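Long-range contacts in ATP phosphoribosyltransferase (Methanobacterium thermoautotrophicum, PDB 2VD3), which probably catalyses the condensation of ATP with 5-phosphoribosyl 1-diphosphate, the first and rate-controlling step of histidine biosynthesis, and appears here in its histidine-inhibited form: residues R93-L98 and I179-V184; A55-F60 and G69-D74; P3-A8 and G198-L203; V83-D88 and K185-R190. One frame throughout, in Å; residues are numbered along the deposited sequence.

Interaction 1: R93-L98 and I179-V184; sequences RASLVL and ILESSV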
loop_
_atom_site.group_PDB
_atom_site.type_symbol
_atom_site.label_atom_id
_atom_site.label_comp_id
_atom_site.label_asym_id
_atom_site.label_seq_id
_atom_site.Cartn_x
_atom_site.Cartn_y
_atom_site.Cartn_z
ATOM N N ARG A 93 3.582 11.346 -23.937
ATOM C CA ARG A 93 3.172 12.606 -24.533
ATOM C C ARG A 93 1.949 13.191 -23.836
ATOM O O ARG A 93 1.031 12.468 -23.436
ATOM C CB ARG A 93 2.982 12.453 -26.036
ATOM C CG ARG A 93 4.261 11.935 -26.674
ATOM C CD ARG A 93 4.269 12.030 -28.167
ATOM N NE ARG A 93 5.647 11.922 -28.639
ATOM C CZ ARG A 93 6.003 11.835 -29.917
ATOM N NH1 ARG A 93 5.084 11.832 -30.874
ATOM N NH2 ARG A 93 7.283 11.753 -30.240
ATOM N N ALA A 94 1.978 14.506 -23.654
ATOM C CA ALA A 94 0.990 15.205 -22.854
ATOM C C ALA A 94 1.083 16.674 -23.160
ATOM O O ALA A 94 2.153 17.176 -23.502
ATOM C CB ALA A 94 1.227 14.958 -21.373
ATOM N N SER A 95 -0.056 17.348 -23.070
ATOM C CA SER A 95 -0.135 18.775 -23.327
ATOM C C SER A 95 -0.352 19.525 -22.028
ATOM O O SER A 95 -1.259 19.196 -21.262
ATOM C CB SER A 95 -1.288 19.083 -24.290
ATOM O OG SER A 95 -1.072 18.488 -25.560
ATOM N N LEU A 96 0.484 20.524 -21.767
ATOM C CA LEU A 96 0.166 21.466 -20.700
ATOM C C LEU A 96 -0.752 22.518 -21.291
ATOM O O LEU A 96 -0.309 23.369 -22.056
ATOM C CB LEU A 96 1.420 22.119 -20.112
ATOM C CG LEU A 96 1.107 23.032 -18.923
ATOM C CD1 LEU A 96 0.684 22.211 -17.698
ATOM C CD2 LEU A 96 2.270 23.937 -18.603
ATOM N N VAL A 97 -2.034 22.437 -20.951
ATOM C CA VAL A 97 -3.041 23.353 -21.495
ATOM C C VAL A 97 -3.462 24.411 -20.484
ATOM O O VAL A 97 -3.306 24.220 -19.274
ATOM C CB VAL A 97 -4.313 22.611 -22.033
ATOM C CG1 VAL A 97 -3.960 21.702 -23.197
ATOM C CG2 VAL A 97 -5.046 21.851 -20.919
ATOM N N LEU A 98 -3.977 25.530 -20.989
ATOM C CA LEU A 98 -4.628 26.528 -20.152
ATOM C C LEU A 98 -6.123 26.297 -20.267
ATOM O O LEU A 98 -6.660 26.254 -21.371
ATOM C CB LEU A 98 -4.272 27.944 -20.608
ATOM C CG LEU A 98 -4.684 29.124 -19.720
ATOM C CD1 LEU A 98 -3.948 29.124 -18.384
ATOM C CD2 LEU A 98 -4.433 30.428 -20.451
ATOM N N ILE A 179 -0.230 25.445 -23.911
ATOM C CA ILE A 179 0.986 26.162 -23.503
ATOM C C ILE A 179 2.251 25.465 -23.992
ATOM O O ILE A 179 3.181 26.115 -24.434
ATOM C CB ILE A 179 1.045 26.340 -21.966
ATOM C CG1 ILE A 179 -0.288 26.898 -21.449
ATOM C CG2 ILE A 179 2.197 27.238 -21.573
ATOM C CD1 ILE A 179 -0.442 26.864 -19.949
ATOM N N LEU A 180 2.271 24.137 -23.925
ATOM C CA LEU A 180 3.477 23.367 -24.211
ATOM C C LEU A 180 3.115 21.941 -24.596
ATOM O O LEU A 180 2.241 21.320 -23.976
ATOM C CB LEU A 180 4.406 23.347 -22.983
ATOM C CG LEU A 180 5.740 22.595 -23.065
ATOM C CD1 LEU A 180 6.928 23.557 -23.166
ATOM C CD2 LEU A 180 5.890 21.694 -21.868
ATOM N N GLU A 181 3.784 21.433 -25.625
ATOM C CA GLU A 181 3.707 20.025 -25.973
ATOM C C GLU A 181 4.881 19.323 -25.313
ATOM O O GLU A 181 6.036 19.752 -25.436
ATOM C CB GLU A 181 3.745 19.816 -27.488
ATOM C CG GLU A 181 2.728 20.627 -28.280
ATOM C CD GLU A 181 1.287 20.238 -27.998
ATOM O OE1 GLU A 181 1.049 19.260 -27.252
ATOM O OE2 GLU A 181 0.388 20.918 -28.537
ATOM N N SER A 182 4.583 18.258 -24.590
ATOM C CA SER A 182 5.612 17.542 -23.870
ATOM C C SER A 182 5.743 16.104 -24.340
ATOM O O SER A 182 4.763 15.443 -24.723
ATOM C CB SER A 182 5.341 17.571 -22.373
ATOM O OG SER A 182 6.401 16.960 -21.685
ATOM N N SER A 183 6.977 15.627 -24.295
ATOM C CA SER A 183 7.277 14.270 -24.644
ATOM C C SER A 183 8.498 13.892 -23.829
ATOM O O SER A 183 9.208 14.774 -23.324
ATOM C CB SER A 183 7.551 14.176 -26.141
ATOM O OG SER A 183 7.933 12.869 -26.513
ATOM N N VAL A 184 8.726 12.589 -23.682
ATOM C CA VAL A 184 9.886 12.095 -22.951
ATOM C C VAL A 184 11.160 12.177 -23.801
ATOM O O VAL A 184 11.182 11.806 -24.979
ATOM C CB VAL A 184 9.665 10.655 -22.414
ATOM C CG1 VAL A 184 10.930 10.148 -21.753
ATOM C CG2 VAL A 184 8.524 10.637 -21.416
#
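Five main-chain hydrogen bonds join strand 94-98 to strand 179-182, whose axes run antiparallel at 171°. Ala94 and Ser182 exchange a pair of them: Ser182 N reaches Ala94 O at 2.9 Å, almost along the C=O axis, whereas Ala94 N sits above the carbonyl plane of Ser182. Leu96 N then meets Leu180 O in the carbonyl plane at 2.9 Å. At the next step Leu96 O accepts twice, from Ile179 N at 2.8 Å and from Leu180 N at 3.3 Å. Two residues thus face one, which defines a classic beta bulge. The tip of Ile179 reaches over the Leu98 backbone, CD1 lying 3.9 Å from Leu98 N. On one face Ser95 OG, beside its own backbone N, donates to the syn lone pair of Glu181 OE1 at 2.8 Å; a bend at chi2 (-66°) turns the carboxylate toward the neighbouring strand, to Ser95. The opposite face carries Leu96 and Leu180, touching through their CB atoms, and Leu96 also packs on Ile125 of helix 123-132. Just before strand 94-98 begins, the extended Arg93 chain lays NE 3.3 Å from Ser183 OG, near the guanidinium plane. Asp88 is the second shell here, bridging to Arg93 NH2 and hydrogen-bonding Ser183 OG. Ser182 OG, anti to its backbone N, is bound to Asp74 N, and the backbone N-H of Arg93 donates to Asp32 OD1 of a second subunit.

Interaction 2: A55-F60 and G69-D74; sequences ADIPEF and GITGYD
Ile57, on helix 57-63, carries nearly all the close packing against strand 69-72. With CG2 anti to the backbone N (chi1 -62°), its branch methyl comes down on the main chain of Gly69, CG2 lying 3.7 Å from CA. A CB modelled on Gly69 would clash with Ile57 CG2 in its present position, at 2.5 Å. The other branch extends to CD1, which stops 3.4 Å from Ile70 O. Two residues along the strand, Thr71 points back at the helix and slides past Ile57 in the opposite direction, its CG2 3.8 Å from Ile57 CG2. Thr71 holds that methyl in the crowded position between N and C because OG1 is anti to N (chi1 -170°), where it hydrogen-bonds Ala54 O. Packing is looser at Pro58, whose ring crosses Thr71 at about a right angle and touches it only through CD and CG, CD being 3.9 Å from Thr71 CG2. No hydrogen bond spans the two segments. On the side of the helix away from the strand, Asp56 and Phe60 pack on a third subunit, where Thr143 N donates to Asp56 OD2. Beyond Thr71 the strand leaves too, Gly72 occupying the N-cap of helix 73-79. Helix 57-63 links strands 47-52 and 68-72, both parallel to strand 5-10 between them, as in a classic beta-alpha-beta crossover.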
loop_
_atom_site.group_PDB
_atom_site.type_symbol
_atom_site.label_atom_id
_atom_site.label_comp_id
_atom_site.label_asym_id
_atom_site.label_seq_id
_atom_site.Cartn_x
_atom_site.Cartn_y
_atom_site.Cartn_z
ATOM N N ALA A 55 11.439 14.962 -11.650
ATOM C CA ALA A 55 11.615 16.410 -11.646
ATOM C C ALA A 55 13.048 16.816 -11.299
ATOM O O ALA A 55 13.444 17.958 -11.540
ATOM C CB ALA A 55 10.614 17.079 -10.710
ATOM N N ASP A 56 13.813 15.881 -10.744
ATOM C CA ASP A 56 15.194 16.132 -10.338
ATOM C C ASP A 56 16.191 15.757 -11.430
ATOM O O ASP A 56 17.345 16.179 -11.405
ATOM C CB ASP A 56 15.521 15.332 -9.070
ATOM C CG ASP A 56 14.840 15.871 -7.837
ATOM O OD1 ASP A 56 14.534 15.061 -6.948
ATOM O OD2 ASP A 56 14.627 17.097 -7.730
ATOM N N ILE A 57 15.750 14.954 -12.392
ATOM C CA ILE A 57 16.634 14.500 -13.465
ATOM C C ILE A 57 17.255 15.628 -14.332
ATOM O O ILE A 57 18.436 15.566 -14.659
ATOM C CB ILE A 57 15.963 13.404 -14.320
ATOM C CG1 ILE A 57 15.672 12.174 -13.438
ATOM C CG2 ILE A 57 16.837 13.049 -15.509
ATOM C CD1 ILE A 57 15.091 10.955 -14.153
ATOM N N PRO A 58 16.473 16.652 -14.719
ATOM C CA PRO A 58 17.144 17.735 -15.439
ATOM C C PRO A 58 18.389 18.283 -14.707
ATOM O O PRO A 58 19.460 18.361 -15.304
ATOM C CB PRO A 58 16.047 18.793 -15.559
ATOM C CG PRO A 58 14.810 18.008 -15.601
ATOM C CD PRO A 58 15.023 16.894 -14.614
ATOM N N GLU A 59 18.250 18.616 -13.422
ATOM C CA GLU A 59 19.368 19.110 -12.614
ATOM C C GLU A 59 20.518 18.109 -12.411
ATOM O O GLU A 59 21.682 18.488 -12.555
ATOM C CB GLU A 59 18.875 19.648 -11.263
ATOM C CG GLU A 59 18.142 20.992 -11.380
ATOM C CD GLU A 59 19.010 22.097 -11.964
ATOM O OE1 GLU A 59 19.690 22.792 -11.185
ATOM O OE2 GLU A 59 19.006 22.288 -13.197
ATOM N N PHE A 60 20.199 16.851 -12.089
ATOM C CA PHE A 60 21.233 15.825 -11.941
ATOM C C PHE A 60 22.087 15.716 -13.199
ATOM O O PHE A 60 23.316 15.521 -13.123
ATOM C CB PHE A 60 20.643 14.444 -11.611
ATOM C CG PHE A 60 20.009 14.344 -10.243
ATOM C CD1 PHE A 60 20.261 15.298 -9.254
ATOM C CD2 PHE A 60 19.165 13.266 -9.936
ATOM C CE1 PHE A 60 19.668 15.181 -7.985
ATOM C CE2 PHE A 60 18.583 13.143 -8.677
ATOM C CZ PHE A 60 18.831 14.099 -7.702
ATOM N N GLY A 69 20.042 11.303 -18.810
ATOM C CA GLY A 69 18.783 11.164 -18.095
ATOM C C GLY A 69 17.651 10.879 -19.048
ATOM O O GLY A 69 17.747 11.166 -20.235
ATOM N N ILE A 70 16.588 10.283 -18.532
ATOM C CA ILE A 70 15.375 10.071 -19.299
ATOM C C ILE A 70 14.318 10.760 -18.479
ATOM O O ILE A 70 14.058 10.350 -17.354
ATOM C CB ILE A 70 15.035 8.568 -19.420
ATOM C CG1 ILE A 70 16.095 7.838 -20.264
ATOM C CG2 ILE A 70 13.603 8.366 -19.981
ATOM C CD1 ILE A 70 15.920 6.317 -20.305
ATOM N N THR A 71 13.740 11.834 -19.006
ATOM C CA THR A 71 12.678 12.543 -18.290
ATOM C C THR A 71 11.791 13.334 -19.245
ATOM O O THR A 71 12.023 13.336 -20.456
ATOM C CB THR A 71 13.221 13.420 -17.104
ATOM O OG1 THR A 71 12.121 13.895 -16.318
ATOM C CG2 THR A 71 14.052 14.594 -17.583
ATOM N N GLY A 72 10.774 13.989 -18.695
ATOM C CA GLY A 72 9.783 14.688 -19.497
ATOM C C GLY A 72 10.273 16.059 -19.882
ATOM O O GLY A 72 10.953 16.711 -19.102
ATOM N N TYR A 73 9.922 16.489 -21.093
ATOM C CA TYR A 73 10.306 17.796 -21.625
ATOM C C TYR A 73 9.763 18.936 -20.767
ATOM O O TYR A 73 10.447 19.935 -20.558
ATOM C CB TYR A 73 9.826 17.933 -23.073
ATOM C CG TYR A 73 10.228 19.221 -23.757
ATOM C CD1 TYR A 73 11.570 19.526 -23.993
ATOM C CD2 TYR A 73 9.265 20.128 -24.188
ATOM C CE1 TYR A 73 11.935 20.706 -24.634
ATOM C CE2 TYR A 73 9.622 21.315 -24.824
ATOM C CZ TYR A 73 10.955 21.593 -25.045
ATOM O OH TYR A 73 11.307 22.771 -25.666
ATOM N N ASP A 74 8.536 18.784 -20.266
ATOM C CA ASP A 74 7.951 19.781 -19.375
ATOM C C ASP A 74 8.842 20.063 -18.165
ATOM O O ASP A 74 9.046 21.217 -17.786
ATOM C CB ASP A 74 6.542 19.375 -18.933
ATOM C CG ASP A 74 6.462 17.939 -18.400
ATOM O OD1 ASP A 74 5.335 17.478 -18.177
ATOM O OD2 ASP A 74 7.492 17.263 -18.206
#

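Interaction 3: P3-A8 and G198-L203; sequences PKIRIA and GIIEEL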
loop_
_atom_site.group_PDB
_atom_site.type_symbol
_atom_site.label_atom_id
_atom_site.label_comp_id
_atom_site.label_asym_id
_atom_site.label_seq_id
_atom_site.Cartn_x
_atom_site.Cartn_y
_atom_site.Cartn_z
ATOM N N PRO A 3 35.744 4.429 -19.807
ATOM C CA PRO A 3 34.750 5.255 -19.122
ATOM C C PRO A 3 33.412 4.577 -18.834
ATOM O O PRO A 3 32.867 3.855 -19.678
ATOM C CB PRO A 3 34.537 6.427 -20.092
ATOM C CG PRO A 3 35.070 5.953 -21.441
ATOM C CD PRO A 3 35.624 4.563 -21.271
ATOM N N LYS A 4 32.901 4.833 -17.632
ATOM C CA LYS A 4 31.568 4.413 -17.223
ATOM C C LYS A 4 30.584 5.565 -17.374
ATOM O O LYS A 4 30.944 6.731 -17.187
ATOM C CB LYS A 4 31.577 3.951 -15.760
ATOM C CG LYS A 4 32.218 2.598 -15.523
ATOM C CD LYS A 4 31.889 2.067 -14.134
ATOM N N ILE A 5 29.340 5.241 -17.707
ATOM C CA ILE A 5 28.279 6.241 -17.666
ATOM C C ILE A 5 27.151 5.880 -16.709
ATOM O O ILE A 5 26.858 4.705 -16.469
ATOM C CB ILE A 5 27.715 6.623 -19.071
ATOM C CG1 ILE A 5 27.206 5.389 -19.824
ATOM C CG2 ILE A 5 28.753 7.456 -19.860
ATOM C CD1 ILE A 5 26.345 5.697 -21.041
ATOM N N ARG A 6 26.534 6.918 -16.163
ATOM C CA ARG A 6 25.412 6.776 -15.270
ATOM C C ARG A 6 24.225 7.461 -15.924
ATOM O O ARG A 6 24.297 8.638 -16.284
ATOM C CB ARG A 6 25.746 7.399 -13.908
ATOM C CG ARG A 6 24.638 7.290 -12.866
ATOM C CD ARG A 6 24.934 8.146 -11.639
ATOM N NE ARG A 6 25.951 7.512 -10.812
ATOM C CZ ARG A 6 26.753 8.145 -9.964
ATOM N NH1 ARG A 6 27.649 7.453 -9.279
ATOM N NH2 ARG A 6 26.672 9.464 -9.809
ATOM N N ILE A 7 23.147 6.705 -16.108
ATOM C CA ILE A 7 21.890 7.254 -16.626
ATOM C C ILE A 7 20.804 7.349 -15.546
ATOM O O ILE A 7 20.514 6.375 -14.829
ATOM C CB ILE A 7 21.380 6.507 -17.890
ATOM C CG1 ILE A 7 20.005 7.028 -18.322
ATOM C CG2 ILE A 7 21.341 5.011 -17.679
ATOM C CD1 ILE A 7 19.815 7.050 -19.851
ATOM N N ALA A 8 20.224 8.540 -15.448
ATOM C CA ALA A 8 19.174 8.836 -14.499
ATOM C C ALA A 8 17.831 8.410 -15.072
ATOM O O ALA A 8 17.419 8.865 -16.135
ATOM C CB ALA A 8 19.175 10.321 -14.154
ATOM N N GLY A 198 31.853 7.881 -27.198
ATOM C CA GLY A 198 31.791 6.519 -27.719
ATOM C C GLY A 198 30.629 5.767 -27.099
ATOM O O GLY A 198 29.618 5.503 -27.754
ATOM N N ILE A 199 30.774 5.454 -25.818
ATOM C CA ILE A 199 29.746 4.753 -25.058
ATOM C C ILE A 199 28.387 5.455 -25.099
ATOM O O ILE A 199 27.343 4.796 -25.073
ATOM C CB ILE A 199 30.196 4.512 -23.584
ATOM C CG1 ILE A 199 29.206 3.614 -22.840
ATOM C CG2 ILE A 199 30.405 5.829 -22.834
ATOM C CD1 ILE A 199 29.056 2.242 -23.438
ATOM N N ILE A 200 28.392 6.785 -25.172
ATOM C CA ILE A 200 27.125 7.516 -25.186
ATOM C C ILE A 200 26.407 7.249 -26.498
ATOM O O ILE A 200 25.232 6.877 -26.497
ATOM C CB ILE A 200 27.290 9.037 -24.886
ATOM C CG1 ILE A 200 27.612 9.245 -23.400
ATOM C CG2 ILE A 200 26.035 9.815 -25.285
ATOM C CD1 ILE A 200 27.684 10.686 -22.957
ATOM N N GLU A 201 27.124 7.408 -27.611
ATOM C CA GLU A 201 26.561 7.105 -28.931
ATOM C C GLU A 201 26.194 5.625 -29.068
ATOM O O GLU A 201 25.292 5.277 -29.834
ATOM C CB GLU A 201 27.511 7.526 -30.055
ATOM C CG GLU A 201 27.659 9.048 -30.234
ATOM C CD GLU A 201 26.366 9.749 -30.649
ATOM O OE1 GLU A 201 26.121 10.871 -30.160
ATOM O OE2 GLU A 201 25.603 9.188 -31.462
ATOM N N GLU A 202 26.886 4.762 -28.328
ATOM C CA GLU A 202 26.560 3.343 -28.320
ATOM C C GLU A 202 25.162 3.108 -27.718
ATOM O O GLU A 202 24.331 2.417 -28.312
ATOM C CB GLU A 202 27.631 2.535 -27.583
ATOM C CG GLU A 202 27.380 1.035 -27.615
ATOM C CD GLU A 202 28.421 0.235 -26.863
ATOM O OE1 GLU A 202 29.559 0.732 -26.694
ATOM O OE2 GLU A 202 28.104 -0.904 -26.451
ATOM N N LEU A 203 24.912 3.695 -26.552
ATOM C CA LEU A 203 23.599 3.638 -25.931
ATOM C C LEU A 203 22.554 4.357 -26.793
ATOM O O LEU A 203 21.420 3.875 -26.942
ATOM C CB LEU A 203 23.640 4.213 -24.503
ATOM C CG LEU A 203 22.345 4.192 -23.676
ATOM C CD1 LEU A 203 21.747 2.781 -23.538
ATOM C CD2 LEU A 203 22.577 4.791 -22.306
#
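Helix 197-212 lies across one face of the sheet here, its segment 198-203 covering strand 5-8 in the layered manner of alpha/beta folds. The two short axes pass 10.2 Å apart at a signed crossing angle of -42°, and the contact is made almost wholly of aliphatic groups, with no hydrogen bond between the segments. Along the helix, Ile199 is the first residue to engage. It meets Ile5 tip to tip: its CG2 lies 3.8 Å from Ile5 CG2, and its CG1, anti to the backbone N (chi1 -172°), lies 4.0 Å from both CG1 and CD1 of Ile5. Ile200 follows from the flank and crosses Ile5 obliquely, its CG1 4.1 Å from Ile5 CG2. Both helix residues therefore use the same methyl of Ile5, which stands between them because Ile5 takes the crowded first torsion (chi1 56°), with CG1 between N and C and CG2 beside the backbone N. An alanine in place of Ile5 would remove all three of these carbons and would probably loosen the seat of Ile199, Ile200 and Leu203 on the strand. Glu201 and Glu202 turn elsewhere; Glu202 OE2 accepts a hydrogen bond from His44. One turn after Ile199, whose carbonyl receives its N-H, Leu203 points back to the sheet and packs on Leu68 of the neighbouring strand as well. Its CD2 divides its contacts between the two strand isoleucines, 4.1 Å from Ile5 CD1 and 4.3 Å from Ile7 CD1.

Interaction 4: V83-D88 and K185-R190; sequences VEILED and KLIANR
Strand 84-88 pairs with strand 185-188 in a markedly twisted antiparallel fashion (143° between axes), and hydrogen bonds of the main chain set the register. Glu84 N donates to Ala188 O at 2.8 Å and Glu84 O receives Ala188 N, both in the carbonyl planes. Leu86 N reaches Leu186 O at 2.7 Å, while Glu87 N makes a weak bond to the same oxygen, so the register slips by one and Leu86 and Glu87 both face Leu186 in a classic beta bulge. Past the bulge, Leu186 N donates to Glu87 O with a nearly straight bond (165°). Among the apolar groups, Leu86 CD1 lies 3.7 Å from Ala188 CB. Ile85 CG1 crosses Ile187 obliquely at 3.9 Å from its CG2, on the face shared with Lys185 and Asp88. Two salt bridges complete the contact. Lys185 NZ approaches Asp88 OD2 at 2.9 Å on the anti lone pair, the lysine chain bent at chi2 so that CD passes Ile85 CG2. Ser183 OG also binds OD2, and Arg93 bridges to OD1. A methionine at Lys185 would lack the ammonium group, and Asp88 OD2 would probably lose one of its partners. Arg190 NH2 and Glu84 OE1 form a long, weak bridge at 3.4 Å, the carboxylate and guanidinium planes 61° apart; the side chain of Glu84 is about 3 Å from a bound magnesium ion. Val83 and Ile187 pack on Val61 of helix 57-63 and Ile76 of helix 73-79, Glu87 bridges to Arg204 and Arg208 of helix 197-212, and strand 68-72 pairs along the other edge of strand 185-188.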
loop_
_atom_site.group_PDB
_atom_site.type_symbol
_atom_site.label_atom_id
_atom_site.label_comp_id
_atom_site.label_asym_id
_atom_site.label_seq_id
_atom_site.Cartn_x
_atom_site.Cartn_y
_atom_site.Cartn_z
ATOM N N VAL A 83 21.081 21.376 -20.272
ATOM C CA VAL A 83 21.282 19.997 -20.731
ATOM C C VAL A 83 21.191 19.892 -22.259
ATOM O O VAL A 83 20.540 20.718 -22.894
ATOM C CB VAL A 83 20.228 19.052 -20.112
ATOM C CG1 VAL A 83 20.408 18.970 -18.603
ATOM C CG2 VAL A 83 18.804 19.520 -20.470
ATOM N N GLU A 84 21.843 18.881 -22.836
ATOM C CA GLU A 84 21.696 18.558 -24.262
ATOM C C GLU A 84 20.585 17.518 -24.462
ATOM O O GLU A 84 20.637 16.461 -23.853
ATOM C CB GLU A 84 23.007 17.993 -24.833
ATOM C CG GLU A 84 24.266 18.814 -24.544
ATOM C CD GLU A 84 24.163 20.247 -25.042
ATOM O OE1 GLU A 84 24.658 21.140 -24.343
ATOM O OE2 GLU A 84 23.570 20.490 -26.112
ATOM N N ILE A 85 19.593 17.816 -25.302
ATOM C CA ILE A 85 18.565 16.827 -25.672
ATOM C C ILE A 85 19.108 15.959 -26.807
ATOM O O ILE A 85 19.437 16.472 -27.869
ATOM C CB ILE A 85 17.207 17.488 -26.092
ATOM C CG1 ILE A 85 16.580 18.254 -24.923
ATOM C CG2 ILE A 85 16.218 16.434 -26.615
ATOM C CD1 ILE A 85 15.423 19.168 -25.334
ATOM N N LEU A 86 19.191 14.650 -26.573
ATOM C CA LEU A 86 19.741 13.705 -27.553
ATOM C C LEU A 86 18.710 13.068 -28.487
ATOM O O LEU A 86 18.955 12.954 -29.690
ATOM C CB LEU A 86 20.551 12.608 -26.851
ATOM C CG LEU A 86 21.865 13.035 -26.162
ATOM C CD1 LEU A 86 22.646 11.811 -25.719
ATOM C CD2 LEU A 86 22.721 13.936 -27.075
ATOM N N GLU A 87 17.575 12.643 -27.929
ATOM C CA GLU A 87 16.527 11.945 -28.680
ATOM C C GLU A 87 15.171 12.213 -28.074
ATOM O O GLU A 87 15.047 12.351 -26.856
ATOM C CB GLU A 87 16.729 10.423 -28.646
ATOM C CG GLU A 87 18.019 9.894 -29.237
ATOM C CD GLU A 87 18.155 10.185 -30.716
ATOM O OE1 GLU A 87 19.290 10.412 -31.159
ATOM O OE2 GLU A 87 17.139 10.179 -31.436
ATOM N N ASP A 88 14.149 12.275 -28.917
ATOM C CA ASP A 88 12.790 12.190 -28.422
ATOM C C ASP A 88 12.452 10.710 -28.331
ATOM O O ASP A 88 12.770 9.943 -29.241
ATOM C CB ASP A 88 11.811 12.926 -29.326
ATOM C CG ASP A 88 10.378 12.780 -28.855
ATOM O OD1 ASP A 88 9.811 11.687 -29.041
ATOM O OD2 ASP A 88 9.819 13.745 -28.291
ATOM N N LYS A 185 12.230 12.655 -23.184
ATOM C CA LYS A 185 13.468 12.893 -23.905
ATOM C C LYS A 185 14.605 12.109 -23.289
ATOM O O LYS A 185 14.560 11.791 -22.111
ATOM C CB LYS A 185 13.792 14.387 -23.885
ATOM C CG LYS A 185 12.665 15.266 -24.360
ATOM C CD LYS A 185 12.496 15.181 -25.867
ATOM C CE LYS A 185 11.373 16.090 -26.351
ATOM N NZ LYS A 185 11.327 16.173 -27.843
ATOM N N LEU A 186 15.604 11.772 -24.102
ATOM C CA LEU A 186 16.912 11.342 -23.599
ATOM C C LEU A 186 17.806 12.568 -23.603
ATOM O O LEU A 186 17.957 13.231 -24.639
ATOM C CB LEU A 186 17.529 10.249 -24.482
ATOM C CG LEU A 186 18.967 9.818 -24.123
ATOM C CD1 LEU A 186 19.003 8.940 -22.877
ATOM C CD2 LEU A 186 19.676 9.120 -25.291
ATOM N N ILE A 187 18.393 12.875 -22.447
ATOM C CA ILE A 187 19.245 14.068 -22.324
ATOM C C ILE A 187 20.656 13.727 -21.895
ATOM O O ILE A 187 20.929 12.602 -21.472
ATOM C CB ILE A 187 18.663 15.146 -21.362
ATOM C CG1 ILE A 187 18.403 14.566 -19.968
ATOM C CG2 ILE A 187 17.420 15.791 -21.963
ATOM C CD1 ILE A 187 18.071 15.617 -18.918
ATOM N N ALA A 188 21.552 14.708 -22.001
ATOM C CA ALA A 188 22.943 14.479 -21.708
ATOM C C ALA A 188 23.634 15.704 -21.131
ATOM O O ALA A 188 23.332 16.850 -21.515
ATOM C CB ALA A 188 23.682 14.005 -22.969
ATOM N N ASN A 189 24.561 15.441 -20.210
ATOM C CA ASN A 189 25.483 16.438 -19.739
ATOM C C ASN A 189 26.452 16.753 -20.883
ATOM O O ASN A 189 26.859 15.855 -21.629
ATOM C CB ASN A 189 26.234 15.907 -18.518
ATOM C CG ASN A 189 27.199 16.908 -17.947
ATOM O OD1 ASN A 189 28.359 16.949 -18.339
ATOM N ND2 ASN A 189 26.729 17.730 -17.024
ATOM N N ARG A 190 26.808 18.025 -21.033
ATOM C CA ARG A 190 27.692 18.429 -22.108
ATOM C C ARG A 190 29.121 17.950 -21.872
ATOM O O ARG A 190 29.769 17.414 -22.779
ATOM C CB ARG A 190 27.658 19.935 -22.276
ATOM C CG ARG A 190 28.340 20.397 -23.521
ATOM C CD ARG A 190 28.215 21.886 -23.639
ATOM N NE ARG A 190 28.975 22.419 -24.769
ATOM C CZ ARG A 190 28.484 22.561 -25.994
ATOM N NH1 ARG A 190 29.245 23.059 -26.952
ATOM N NH2 ARG A 190 27.232 22.195 -26.260
#

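How the interactions relate
Strand 173-188 runs through both interaction 1 and interaction 4, whose centres lie 18 Å apart. Asp88 joins them: its OD1 meets Arg93 NH2 at 2.8 Å and its OD2 meets Ser183 OG at 2.7 Å. The chain at 88-93 and at Ser183 is thus held together, consistent with the paired crossover between lobes of the type 2 periplasmic-binding-protein fold. Interaction 2 abuts interaction 4 through strand 68-72, Thr71 O accepting Lys185 N at 2.8 Å. Interaction 3 closes the longest loop and reaches interaction 2 where Ile70 N meets Ala8 O at 2.9 Å. The inhibitor histidine's pocket, formed by residues such as Gly237, Thr242 and His256, includes none of these segments.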